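Local coordinates for protein methanogen homoaconitase large subunit (Methanocaldococcus jannaschii, PDB 4KP2) that forms, with its small subunit, an iron-sulfur hydro-lyase that interconverts (R)-homocitrate, cis-homoaconitate and homoisocitrate, at residues A[47-52]-A[76-81]; A[123-128]-A[253-258]; A[141-146]-A[228-233]; A[150-155]-A[236-241]; A[244-249]-A[265-270]. All blocks are in the same frame, centred on the assembly; numbering follows the deposited sequence.

Contact 1 (A[47-52]-A[76-81]); sequences VDLAMT and KIVVAF
Ala50 is bonded through both its backbone N and O to Lys76 and Val78, joining strands 49-53 and 77-80 in parallel. These are the two strands of a beta-alpha-beta unit whose connection runs through helix 57-67, and they lie side by side in a five-stranded parallel sheet of the alpha-beta-alpha sandwich. Ala50 N donates to Lys76 O at 2.9 Å, and Ala50 O receives Val78 N at 2.8 Å; N-H...O angles of 170° and 163° make both nearly straight. The next bond, Thr52 N to Val78 O, is weak at 3.3 Å, so the pairing slackens as the strands run on. Packing is dense on the face that carries Leu49, Met51 and Val78. Leu49 swings CG away from its own N (chi1 -160°), which lets CD1 meet Val78 CG2 at 4.1 Å, the two side chains crossing obliquely. Met51 CB sits 4.2 Å from Val78 CB, while the rest of the methionine bends off. Helix 119-126 covers this face, with Leu123 on Leu49 and Val78. On the other face Tyr163 of helix 156-165 packs on Ala50 and Ile77, and its OH is hydrogen-bonded to Thr52 OG1. The looser end is the partly exposed pair Asp48 and Lys76. Their opposite charges stay apart, OD1 of Asp48 lying 5.2 Å from NZ of Lys76, and the carboxylate is instead engaged by Lys32 and by Phe133 N. What does touch here is the aliphatic root of the lysine: Lys76 CG rests 3.2 Å from Asp48 O.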
# COMPACT_ATOMS: atom_id res chain seq x y z
N VAL A 47 15.59 14.72 -28.73
CA VAL A 47 14.90 14.60 -27.44
C VAL A 47 15.82 14.94 -26.27
O VAL A 47 16.93 14.41 -26.17
CB VAL A 47 14.30 13.20 -27.26
CG1 VAL A 47 13.54 13.11 -25.94
CG2 VAL A 47 13.39 12.86 -28.42
N ASP A 48 15.34 15.81 -25.39
CA ASP A 48 16.11 16.24 -24.23
C ASP A 48 15.92 15.30 -23.04
O ASP A 48 16.79 15.19 -22.17
CB ASP A 48 15.73 17.66 -23.82
CG ASP A 48 16.17 18.69 -24.84
OD1 ASP A 48 17.29 18.55 -25.37
OD2 ASP A 48 15.40 19.63 -25.10
N LEU A 49 14.77 14.63 -22.99
CA LEU A 49 14.45 13.76 -21.87
C LEU A 49 13.50 12.63 -22.28
O LEU A 49 12.43 12.88 -22.82
CB LEU A 49 13.83 14.59 -20.74
CG LEU A 49 13.85 13.99 -19.33
CD1 LEU A 49 15.29 13.78 -18.88
CD2 LEU A 49 13.11 14.89 -18.36
N ALA A 50 13.91 11.40 -22.01
CA ALA A 50 13.09 10.23 -22.34
C ALA A 50 12.79 9.41 -21.09
O ALA A 50 13.68 9.10 -20.31
CB ALA A 50 13.79 9.38 -23.39
N MET A 51 11.52 9.04 -20.92
CA MET A 51 11.10 8.34 -19.71
C MET A 51 10.04 7.26 -19.97
O MET A 51 9.07 7.48 -20.68
CB MET A 51 10.60 9.33 -18.66
CG MET A 51 9.69 8.72 -17.60
SD MET A 51 7.95 9.02 -17.93
CE MET A 51 7.27 7.40 -17.58
N THR A 52 10.26 6.09 -19.37
CA THR A 52 9.28 5.01 -19.39
C THR A 52 9.12 4.41 -18.00
O THR A 52 10.08 4.34 -17.23
CB THR A 52 9.67 3.90 -20.38
OG1 THR A 52 11.04 3.53 -20.17
CG2 THR A 52 9.50 4.37 -21.82
N LYS A 76 20.20 10.97 -20.44
CA LYS A 76 18.96 11.60 -20.86
C LYS A 76 17.76 10.67 -20.68
O LYS A 76 16.63 11.04 -21.02
CB LYS A 76 19.05 12.04 -22.33
CG LYS A 76 19.50 13.48 -22.54
CD LYS A 76 20.96 13.69 -22.17
CE LYS A 76 21.41 15.10 -22.52
NZ LYS A 76 21.22 15.40 -23.96
N ILE A 77 18.00 9.48 -20.15
CA ILE A 77 16.94 8.49 -19.96
C ILE A 77 16.58 8.33 -18.48
O ILE A 77 17.46 8.21 -17.63
CB ILE A 77 17.34 7.12 -20.54
CG1 ILE A 77 17.66 7.24 -22.03
CG2 ILE A 77 16.24 6.10 -20.32
CD1 ILE A 77 18.14 5.96 -22.65
N VAL A 78 15.28 8.33 -18.19
CA VAL A 78 14.80 8.17 -16.83
C VAL A 78 13.82 7.00 -16.71
O VAL A 78 12.88 6.90 -17.50
CB VAL A 78 14.12 9.45 -16.31
CG1 VAL A 78 13.54 9.24 -14.92
CG2 VAL A 78 15.10 10.62 -16.31
N VAL A 79 14.05 6.13 -15.74
CA VAL A 79 13.15 5.01 -15.49
C VAL A 79 12.63 5.05 -14.05
O VAL A 79 13.41 5.14 -13.11
CB VAL A 79 13.84 3.66 -15.74
CG1 VAL A 79 12.88 2.51 -15.44
CG2 VAL A 79 14.34 3.58 -17.17
N ALA A 80 11.31 4.99 -13.90
CA ALA A 80 10.70 5.05 -12.58
C ALA A 80 9.51 4.10 -12.44
O ALA A 80 8.60 4.11 -13.27
CB ALA A 80 10.28 6.47 -12.25
N PHE A 81 9.53 3.28 -11.39
CA PHE A 81 8.44 2.35 -11.13
C PHE A 81 7.38 3.03 -10.27
O PHE A 81 7.69 3.57 -9.20
CB PHE A 81 8.96 1.10 -10.41
CG PHE A 81 9.95 0.30 -11.21
CD1 PHE A 81 10.11 0.52 -12.57
CD2 PHE A 81 10.72 -0.68 -10.60
CE1 PHE A 81 11.02 -0.22 -13.31
CE2 PHE A 81 11.63 -1.42 -11.33
CZ PHE A 81 11.78 -1.19 -12.68

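Contact 2 (A[123-128]-A[253-258]); sequences LAENYV and KKERGL
The guanidinium of Arg256 lies with one face against the backbone of 123-128: Tyr127 N sits 3.3 Å above the middle of its plane, and Asn126 C is over the rim of the same face. At the edge, Ala124 O lies in the guanidinium plane and takes a straight bond from Arg256 NH1 (3.1 Å, 172°), though NH1 stands above the plane of that carbonyl. Val128 O is approached by both terminal nitrogens; Arg256 NH1 is modelled at 2.5 Å from it, a length to be read with caution, and the bond from NH2 is weak. The arginine reaches this far because its chain is extended from CG to NE. On the way CG passes 3.2 Å from Glu125 O, and CB runs past Asn126 ND2 in the opposite sense at 4.0 Å. Beside it Glu125 CG touches Glu255 OE1 at 3.8 Å. The carboxylate planes are nearly parallel, 15° apart; Glu125 OE1 is hydrogen-bonded to Ser355, and Glu255 OE1 forms a salt bridge with Lys357. Arg256, just after helix 246-254, thus caps carbonyls at the C-terminal end of helix 119-126 and in the loop beyond, consistent with a favourable helix dipole there.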
# COMPACT_ATOMS: atom_id res chain seq x y z
N LEU A 123 9.93 13.26 -12.34
CA LEU A 123 10.48 13.99 -13.48
C LEU A 123 10.41 15.49 -13.24
O LEU A 123 11.28 16.24 -13.67
CB LEU A 123 9.73 13.61 -14.75
CG LEU A 123 10.56 13.33 -16.00
CD1 LEU A 123 11.58 12.25 -15.72
CD2 LEU A 123 9.65 12.93 -17.16
N ALA A 124 9.35 15.92 -12.56
CA ALA A 124 9.16 17.34 -12.26
C ALA A 124 10.01 17.78 -11.07
O ALA A 124 10.31 18.96 -10.91
CB ALA A 124 7.69 17.62 -11.98
N GLU A 125 10.41 16.81 -10.25
CA GLU A 125 11.14 17.12 -9.02
C GLU A 125 12.65 17.21 -9.21
O GLU A 125 13.35 17.72 -8.34
CB GLU A 125 10.83 16.09 -7.94
CG GLU A 125 9.52 16.31 -7.22
CD GLU A 125 9.28 15.28 -6.13
OE1 GLU A 125 10.16 14.43 -5.91
OE2 GLU A 125 8.20 15.32 -5.50
N ASN A 126 13.16 16.71 -10.34
CA ASN A 126 14.61 16.62 -10.50
C ASN A 126 15.13 16.51 -11.93
O ASN A 126 16.30 16.19 -12.15
CB ASN A 126 15.15 15.44 -9.67
CG ASN A 126 16.57 15.66 -9.19
OD1 ASN A 126 17.52 15.19 -9.81
ND2 ASN A 126 16.72 16.39 -8.09
N TYR A 127 14.28 16.78 -12.92
CA TYR A 127 14.70 16.61 -14.31
C TYR A 127 14.23 17.69 -15.28
O TYR A 127 15.05 18.38 -15.89
CB TYR A 127 14.30 15.23 -14.83
CG TYR A 127 14.98 14.09 -14.11
CD1 TYR A 127 16.31 13.78 -14.36
CD2 TYR A 127 14.29 13.31 -13.19
CE1 TYR A 127 16.94 12.74 -13.71
CE2 TYR A 127 14.91 12.26 -12.53
CZ TYR A 127 16.23 11.98 -12.80
OH TYR A 127 16.85 10.94 -12.15
N VAL A 128 12.92 17.84 -15.42
CA VAL A 128 12.34 18.70 -16.46
C VAL A 128 12.73 20.17 -16.35
O VAL A 128 12.35 20.87 -15.41
CB VAL A 128 10.80 18.60 -16.48
CG1 VAL A 128 10.23 19.54 -17.53
CG2 VAL A 128 10.37 17.17 -16.74
N LYS A 253 14.30 25.89 -7.50
CA LYS A 253 15.23 26.19 -6.41
C LYS A 253 14.93 25.32 -5.20
O LYS A 253 15.83 24.82 -4.53
CB LYS A 253 15.15 27.66 -6.02
CG LYS A 253 15.64 28.62 -7.08
CD LYS A 253 15.85 30.01 -6.50
CE LYS A 253 14.58 30.53 -5.84
NZ LYS A 253 14.80 31.85 -5.20
N LYS A 254 13.64 25.16 -4.91
CA LYS A 254 13.19 24.42 -3.74
C LYS A 254 13.41 22.91 -3.90
O LYS A 254 13.64 22.21 -2.91
CB LYS A 254 11.71 24.74 -3.49
CG LYS A 254 10.97 23.75 -2.61
CD LYS A 254 9.55 24.23 -2.34
CE LYS A 254 8.66 23.09 -1.88
NZ LYS A 254 8.42 22.11 -2.97
N GLU A 255 13.36 22.43 -5.13
CA GLU A 255 13.40 21.00 -5.40
C GLU A 255 14.79 20.44 -5.72
O GLU A 255 15.31 19.60 -4.98
CB GLU A 255 12.43 20.64 -6.52
CG GLU A 255 10.97 20.97 -6.22
CD GLU A 255 10.38 20.10 -5.13
OE1 GLU A 255 10.91 18.99 -4.89
OE2 GLU A 255 9.38 20.51 -4.51
N ARG A 256 15.38 20.91 -6.81
CA ARG A 256 16.62 20.33 -7.33
C ARG A 256 17.85 21.09 -6.88
O ARG A 256 18.80 21.25 -7.65
CB ARG A 256 16.57 20.31 -8.86
CG ARG A 256 15.19 20.05 -9.42
CD ARG A 256 15.15 20.20 -10.93
NE ARG A 256 13.83 19.90 -11.47
CZ ARG A 256 13.51 20.00 -12.75
NH1 ARG A 256 12.28 19.71 -13.15
NH2 ARG A 256 14.42 20.40 -13.63
N GLY A 257 17.85 21.55 -5.64
CA GLY A 257 18.92 22.42 -5.17
C GLY A 257 18.74 23.77 -5.84
O GLY A 257 17.71 24.01 -6.48
N LEU A 258 19.72 24.65 -5.71
CA LEU A 258 19.57 25.98 -6.29
C LEU A 258 20.87 26.76 -6.46
O LEU A 258 21.92 26.39 -5.94
CB LEU A 258 18.60 26.83 -5.46
CG LEU A 258 19.14 27.58 -4.25
CD1 LEU A 258 18.11 28.57 -3.74
CD2 LEU A 258 19.55 26.62 -3.14
O HOH W 1 7.69 17.47 -4.55

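Contact 3 (A[141-146]-A[228-233]); sequences TCTHGA and LCNMAI
Thr143 and Asn230 supply the polar link, lying side by side and pointing the same way. Asn230 ND2 donates to Thr143 OG1 at 2.7 Å, but the N-H is bent to 124° and the bond is weak. Second partners fix both ends: Thr143 OG1 is also bonded to His140 O, and Asn230 OD1 to Asn405 ND2. With a valine in place of Thr143, the Asn230 amide would probably lose its hydroxyl partner and be freer to turn beside Cys323, a predicted cluster ligand. The sulfur contacts form a second group. Cys142 SG is folded between its own N and carbonyl carbon (chi1 54°), which brings it to 3.8 Å from Ala232 CB and 3.2 Å from Cys229 O. Cys229 SG points the other way across the interface, reaching Ala146 N at 3.4 Å and Ala146 CB at 3.9 Å. Between the two sulfurs a pair of acceptors is pressed together, Cys142 O and Cys229 O at 3.2 Å, the former also receiving Gly145 N within its own turn. The buried loop between strands 133-136 and 150-153 thus leans on the end of helix 222-230; His144 faces helix 119-126, Met231 packs on helix 189-200, and Gly145 pairs by backbone with Ile242 of strand 239-242.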
# COMPACT_ATOMS: atom_id res chain seq x y z
N THR A 141 2.31 12.62 -20.27
CA THR A 141 3.62 13.27 -20.28
C THR A 141 3.43 14.77 -20.51
O THR A 141 4.33 15.57 -20.26
CB THR A 141 4.53 12.67 -21.38
OG1 THR A 141 4.48 11.24 -21.30
CG2 THR A 141 5.97 13.14 -21.21
N CYS A 142 2.24 15.14 -20.97
CA CYS A 142 1.89 16.53 -21.22
C CYS A 142 1.93 17.39 -19.95
O CYS A 142 1.89 18.62 -20.02
CB CYS A 142 0.50 16.62 -21.86
SG CYS A 142 -0.81 15.79 -20.94
N THR A 143 2.00 16.73 -18.80
CA THR A 143 2.06 17.40 -17.51
C THR A 143 3.27 18.34 -17.42
O THR A 143 3.20 19.41 -16.81
CB THR A 143 2.15 16.38 -16.36
OG1 THR A 143 1.06 15.45 -16.46
CG2 THR A 143 2.09 17.07 -15.00
N HIS A 144 4.36 17.95 -18.07
CA HIS A 144 5.62 18.68 -17.98
C HIS A 144 5.65 19.91 -18.89
O HIS A 144 6.72 20.49 -19.12
CB HIS A 144 6.79 17.76 -18.31
CG HIS A 144 6.74 16.45 -17.58
ND1 HIS A 144 6.99 16.35 -16.22
CD2 HIS A 144 6.46 15.20 -18.00
CE1 HIS A 144 6.87 15.09 -15.85
NE2 HIS A 144 6.55 14.37 -16.91
N GLY A 145 4.49 20.31 -19.38
CA GLY A 145 4.37 21.53 -20.16
C GLY A 145 4.22 22.72 -19.24
O GLY A 145 4.21 23.87 -19.68
N ALA A 146 4.12 22.44 -17.94
CA ALA A 146 3.99 23.49 -16.94
C ALA A 146 5.33 24.15 -16.68
O ALA A 146 5.41 25.21 -16.06
CB ALA A 146 3.43 22.91 -15.65
N LEU A 228 -3.11 21.70 -14.58
CA LEU A 228 -3.69 22.19 -15.83
C LEU A 228 -3.11 21.49 -17.05
O LEU A 228 -3.84 21.16 -17.99
CB LEU A 228 -3.50 23.70 -15.96
CG LEU A 228 -4.71 24.57 -15.59
CD1 LEU A 228 -5.22 24.24 -14.20
CD2 LEU A 228 -4.35 26.05 -15.70
N CYS A 229 -1.80 21.25 -17.04
CA CYS A 229 -1.13 20.61 -18.16
C CYS A 229 -1.33 19.10 -18.15
O CYS A 229 -1.14 18.43 -19.17
CB CYS A 229 0.36 20.95 -18.16
SG CYS A 229 0.72 22.70 -18.40
N ASN A 230 -1.70 18.56 -16.99
CA ASN A 230 -1.90 17.12 -16.85
C ASN A 230 -3.16 16.64 -17.55
O ASN A 230 -3.18 15.54 -18.12
CB ASN A 230 -1.95 16.73 -15.37
CG ASN A 230 -2.08 15.24 -15.16
OD1 ASN A 230 -3.18 14.68 -15.23
ND2 ASN A 230 -0.96 14.58 -14.91
N MET A 231 -4.20 17.46 -17.53
CA MET A 231 -5.49 17.08 -18.09
C MET A 231 -5.63 17.55 -19.54
O MET A 231 -6.73 17.78 -20.02
CB MET A 231 -6.62 17.68 -17.26
CG MET A 231 -6.49 17.44 -15.76
SD MET A 231 -7.66 16.21 -15.15
CE MET A 231 -9.21 16.93 -15.68
N ALA A 232 -4.50 17.68 -20.22
CA ALA A 232 -4.50 18.13 -21.61
C ALA A 232 -4.97 17.02 -22.55
O ALA A 232 -5.72 17.27 -23.49
CB ALA A 232 -3.12 18.62 -22.02
N ILE A 233 -4.52 15.80 -22.28
CA ILE A 233 -4.88 14.64 -23.10
C ILE A 233 -6.36 14.29 -22.95
O ILE A 233 -6.97 13.73 -23.85
CB ILE A 233 -4.00 13.42 -22.75
CG1 ILE A 233 -4.28 12.25 -23.70
CG2 ILE A 233 -4.20 13.00 -21.31
CD1 ILE A 233 -4.07 12.60 -25.16

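Contact 4 (A[150-155]-A[236-241])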
# COMPACT_ATOMS: atom_id res chain seq x y z
N PHE A 150 7.96 21.52 -24.34
CA PHE A 150 7.08 20.71 -25.18
C PHE A 150 7.20 19.24 -24.79
O PHE A 150 8.21 18.60 -25.04
CB PHE A 150 7.43 20.90 -26.66
CG PHE A 150 6.46 20.25 -27.60
CD1 PHE A 150 5.35 20.94 -28.05
CD2 PHE A 150 6.66 18.96 -28.04
CE1 PHE A 150 4.45 20.34 -28.91
CE2 PHE A 150 5.77 18.35 -28.90
CZ PHE A 150 4.66 19.05 -29.34
N ALA A 151 6.14 18.72 -24.17
CA ALA A 151 6.16 17.35 -23.68
C ALA A 151 4.94 16.55 -24.15
O ALA A 151 3.80 16.96 -23.92
CB ALA A 151 6.25 17.33 -22.16
N THR A 152 5.20 15.43 -24.80
CA THR A 152 4.13 14.56 -25.30
C THR A 152 4.38 13.10 -24.94
O THR A 152 5.49 12.73 -24.56
CB THR A 152 3.97 14.68 -26.83
OG1 THR A 152 5.24 14.45 -27.46
CG2 THR A 152 3.46 16.06 -27.21
N GLY A 153 3.35 12.28 -25.07
CA GLY A 153 3.45 10.87 -24.75
C GLY A 153 3.56 10.00 -25.99
O GLY A 153 2.89 10.24 -26.99
N PHE A 154 4.40 8.98 -25.91
CA PHE A 154 4.61 8.07 -27.03
C PHE A 154 4.31 6.63 -26.64
O PHE A 154 4.29 6.29 -25.46
CB PHE A 154 6.05 8.17 -27.53
CG PHE A 154 6.40 9.52 -28.09
CD1 PHE A 154 6.23 9.79 -29.44
CD2 PHE A 154 6.89 10.53 -27.28
CE1 PHE A 154 6.54 11.03 -29.96
CE2 PHE A 154 7.21 11.77 -27.79
CZ PHE A 154 7.04 12.02 -29.14
N GLY A 155 4.09 5.78 -27.64
CA GLY A 155 3.84 4.37 -27.41
C GLY A 155 5.13 3.60 -27.22
O GLY A 155 6.21 4.17 -27.24
N GLY A 236 -8.25 15.66 -25.54
CA GLY A 236 -7.78 15.24 -26.84
C GLY A 236 -6.49 15.93 -27.22
O GLY A 236 -5.88 15.61 -28.24
N GLY A 237 -6.07 16.88 -26.40
CA GLY A 237 -4.88 17.68 -26.67
C GLY A 237 -3.61 16.86 -26.79
O GLY A 237 -3.40 15.91 -26.04
N LYS A 238 -2.76 17.25 -27.74
CA LYS A 238 -1.48 16.59 -27.92
C LYS A 238 -0.57 16.90 -26.74
O LYS A 238 0.20 16.05 -26.29
CB LYS A 238 -0.83 17.06 -29.23
CG LYS A 238 0.40 16.26 -29.63
CD LYS A 238 0.05 14.81 -29.88
CE LYS A 238 1.27 14.01 -30.32
NZ LYS A 238 0.94 12.58 -30.59
N THR A 239 -0.68 18.12 -26.24
CA THR A 239 0.08 18.55 -25.07
C THR A 239 -0.51 19.83 -24.49
O THR A 239 -1.25 20.55 -25.16
CB THR A 239 1.56 18.80 -25.40
OG1 THR A 239 2.28 19.10 -24.20
CG2 THR A 239 1.72 19.96 -26.37
N GLY A 240 -0.18 20.11 -23.23
CA GLY A 240 -0.58 21.34 -22.59
C GLY A 240 0.64 22.06 -22.07
O GLY A 240 1.42 21.50 -21.30
N VAL A 241 0.83 23.31 -22.49
CA VAL A 241 2.03 24.06 -22.13
C VAL A 241 1.71 25.40 -21.47
O VAL A 241 0.77 26.09 -21.85
CB VAL A 241 2.96 24.26 -23.36
CG1 VAL A 241 2.30 25.16 -24.40
CG2 VAL A 241 4.31 24.80 -22.94
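A chi1 of -175° at Thr239 swings OG1 away from its own N and over to Ala151 O, to which it donates at 2.6 Å. The same rotation wedges Thr239 CG2 between N and the carbonyl carbon, and sends that methyl to Phe150 CE1 at 3.7 Å, obliquely to the ring. Thr152 makes the reverse choice (chi1 53°): here OG1 takes the cramped place and CG2 lies beside the backbone N, turned to the other segment. Thr152 CG2 lies against the opposing chain, 3.4 Å from Lys238 O and 3.8 Å from Thr239 CB, the two threonine side chains crossing at about a right angle. The outer flank is made by Lys238, whose CG lies 3.9 Å from Thr152 CG2 on the solvent-exposed side. The hydroxyl bond reaches Ala151 O tilted 30° from the carbonyl plane. Cutting Thr239 back to an alanine would probably leave Ala151 O without this hydroxyl and open a gap beside the Phe150 ring. The strand axes run roughly antiparallel but stay 6.6 Å apart, so a side chain bridges two separate sheets. Strand 150-153 is an edge strand of its parallel sheet within this chain, bonded to strand 133-136; strand 239-242 pairs with 208-213 in the mixed sheet, and helix 24-33 packs on Phe150 and Val241.

Contact 5 (A[244-249]-A[265-270])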
# COMPACT_ATOMS: atom_id res chain seq x y z
N ALA A 244 6.83 29.87 -18.93
CA ALA A 244 7.68 29.85 -17.74
C ALA A 244 7.90 31.25 -17.19
O ALA A 244 8.13 32.20 -17.95
CB ALA A 244 9.00 29.18 -18.05
N ASP A 245 7.85 31.38 -15.87
CA ASP A 245 8.07 32.66 -15.22
C ASP A 245 8.87 32.48 -13.94
O ASP A 245 9.45 31.42 -13.70
CB ASP A 245 6.73 33.34 -14.92
CG ASP A 245 5.90 32.57 -13.91
OD1 ASP A 245 6.08 31.34 -13.81
OD2 ASP A 245 5.07 33.20 -13.22
N GLU A 246 8.89 33.52 -13.11
CA GLU A 246 9.65 33.50 -11.86
C GLU A 246 9.18 32.41 -10.91
O GLU A 246 9.97 31.84 -10.16
CB GLU A 246 9.57 34.87 -11.17
CG GLU A 246 10.86 35.67 -11.24
CD GLU A 246 11.21 36.09 -12.65
OE1 GLU A 246 10.29 36.21 -13.49
OE2 GLU A 246 12.41 36.30 -12.93
N ILE A 247 7.88 32.12 -10.94
CA ILE A 247 7.31 31.07 -10.09
C ILE A 247 7.87 29.71 -10.49
O ILE A 247 8.11 28.85 -9.65
CB ILE A 247 5.77 31.05 -10.18
CG1 ILE A 247 5.21 32.42 -9.79
CG2 ILE A 247 5.19 29.96 -9.30
CD1 ILE A 247 3.70 32.47 -9.78
N THR A 248 8.10 29.54 -11.79
CA THR A 248 8.67 28.30 -12.31
C THR A 248 10.11 28.12 -11.82
O THR A 248 10.52 27.02 -11.46
CB THR A 248 8.65 28.27 -13.85
OG1 THR A 248 7.31 28.49 -14.32
CG2 THR A 248 9.14 26.93 -14.37
N TYR A 249 10.86 29.22 -11.81
CA TYR A 249 12.25 29.17 -11.36
C TYR A 249 12.36 28.94 -9.86
O TYR A 249 13.30 28.30 -9.39
CB TYR A 249 12.99 30.45 -11.75
CG TYR A 249 12.98 30.75 -13.24
CD1 TYR A 249 13.51 29.84 -14.15
CD2 TYR A 249 12.46 31.94 -13.73
CE1 TYR A 249 13.51 30.11 -15.50
CE2 TYR A 249 12.45 32.21 -15.08
CZ TYR A 249 12.97 31.29 -15.96
OH TYR A 249 12.97 31.57 -17.31
N LYS A 265 21.01 31.63 -15.62
CA LYS A 265 21.40 30.91 -16.83
C LYS A 265 20.19 30.34 -17.56
O LYS A 265 20.26 30.04 -18.76
CB LYS A 265 22.38 29.79 -16.49
CG LYS A 265 23.78 30.28 -16.17
CD LYS A 265 24.67 29.14 -15.71
CE LYS A 265 26.13 29.57 -15.66
NZ LYS A 265 26.31 30.81 -14.85
N LEU A 266 19.09 30.18 -16.84
CA LEU A 266 17.86 29.67 -17.45
C LEU A 266 17.01 30.82 -17.99
O LEU A 266 16.25 30.65 -18.94
CB LEU A 266 17.05 28.86 -16.43
CG LEU A 266 17.73 27.61 -15.87
CD1 LEU A 266 16.80 26.87 -14.93
CD2 LEU A 266 18.20 26.70 -17.00
N LYS A 267 17.16 31.99 -17.38
CA LYS A 267 16.41 33.17 -17.81
C LYS A 267 16.96 33.74 -19.11
O LYS A 267 16.27 34.49 -19.81
CB LYS A 267 16.40 34.24 -16.73
CG LYS A 267 15.62 33.87 -15.48
CD LYS A 267 15.55 35.03 -14.51
CE LYS A 267 14.86 36.23 -15.14
NZ LYS A 267 13.47 35.90 -15.57
N LYS A 268 18.19 33.39 -19.45
CA LYS A 268 18.79 33.85 -20.69
C LYS A 268 18.22 33.07 -21.87
O LYS A 268 18.41 33.45 -23.03
CB LYS A 268 20.32 33.71 -20.65
CG LYS A 268 20.83 32.33 -21.01
CD LYS A 268 22.33 32.36 -21.24
CE LYS A 268 22.84 31.01 -21.72
NZ LYS A 268 24.30 31.04 -22.01
N GLU A 269 17.52 31.99 -21.57
CA GLU A 269 16.88 31.18 -22.59
C GLU A 269 15.37 31.19 -22.39
O GLU A 269 14.65 30.34 -22.92
CB GLU A 269 17.40 29.74 -22.55
CG GLU A 269 18.91 29.63 -22.67
CD GLU A 269 19.43 30.09 -24.02
OE1 GLU A 269 18.67 30.04 -25.01
OE2 GLU A 269 20.61 30.50 -24.10
N ARG A 270 14.89 32.16 -21.62
CA ARG A 270 13.46 32.29 -21.34
C ARG A 270 12.67 32.62 -22.60
O ARG A 270 13.06 33.49 -23.38
CB ARG A 270 13.22 33.35 -20.27
CG ARG A 270 11.75 33.60 -19.95
CD ARG A 270 11.59 34.60 -18.81
NE ARG A 270 10.18 34.90 -18.55
CZ ARG A 270 9.76 35.68 -17.56
NH1 ARG A 270 10.63 36.25 -16.73
NH2 ARG A 270 8.46 35.90 -17.40
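A salt-bridge network of Glu246, Lys267 and Arg270 ties the first turn of helix 246-254 to the end of helix 260-267 and the type I beta turn that follows it, from Lys267 to Arg270. The Glu246 carboxylate divides its oxygens between two cations. Lys267 NZ donates to OE2 of Glu246 at 2.9 Å, coming from the syn side; Arg270 NH1 approaches OE1 of Glu246 at 3.3 Å, a weak bond, with the carboxylate and guanidinium planes turned 53° from one another. Both side chains cross that of Glu246 at about a right angle, and this polar side is the more open one. Beneath it the packing turns on the buried Tyr249. Lys267 bends at chi3 and chi4 (61° and 59°), curling its amine back to Glu246 while CG lies over the tyrosine ring, 4.0 Å from the centroid of Tyr249, a CH-pi contact. On another flank Tyr249 CE1 meets Leu266 CB at 3.9 Å, the two side chains sliding past each other in opposite directions. The phenol oxygen ends against the arginine, Tyr249 OH lying 3.5 Å from Arg270 CB. The helix start is held as well: Asp245 is its N-cap, OD1 of Asp245 taking Thr248 OG1 at 3.1 Å and, weakly, Thr248 N, and also a salt bridge from Arg225 of helix 222-230. Past the network, the extended Arg270 lays its guanidinium by the N-cap residue, with Asp245 CA 3.9 Å above the plane toward the rim.

In the fold
Contacts 1 to 4 touch in turn. Contact 1 meets contact 2 where Val78 CG1 packs on Leu123 CD1 at 3.7 Å; contact 2 meets contact 3 through Leu123 CB and His144 CE1, 3.4 Å apart. Contacts 3 and 4 are closest, with centres about 7 Å apart and Cys229 SG 3.2 Å from Gly240 O. Contact 5 shares helix 246-254 with contact 2, their centres about 13 Å apart, touches contact 3 where Ala146 O lies 4.2 Å from Thr248 OG1, and lies away from the cluster site. Contact 3 is nearest the predicted [4Fe-4S] ligands: the Asn230 side chain is about 3 Å from that of Cys323, against about 8 Å from Cys323 for Ala124 and about 10 Å for Met51.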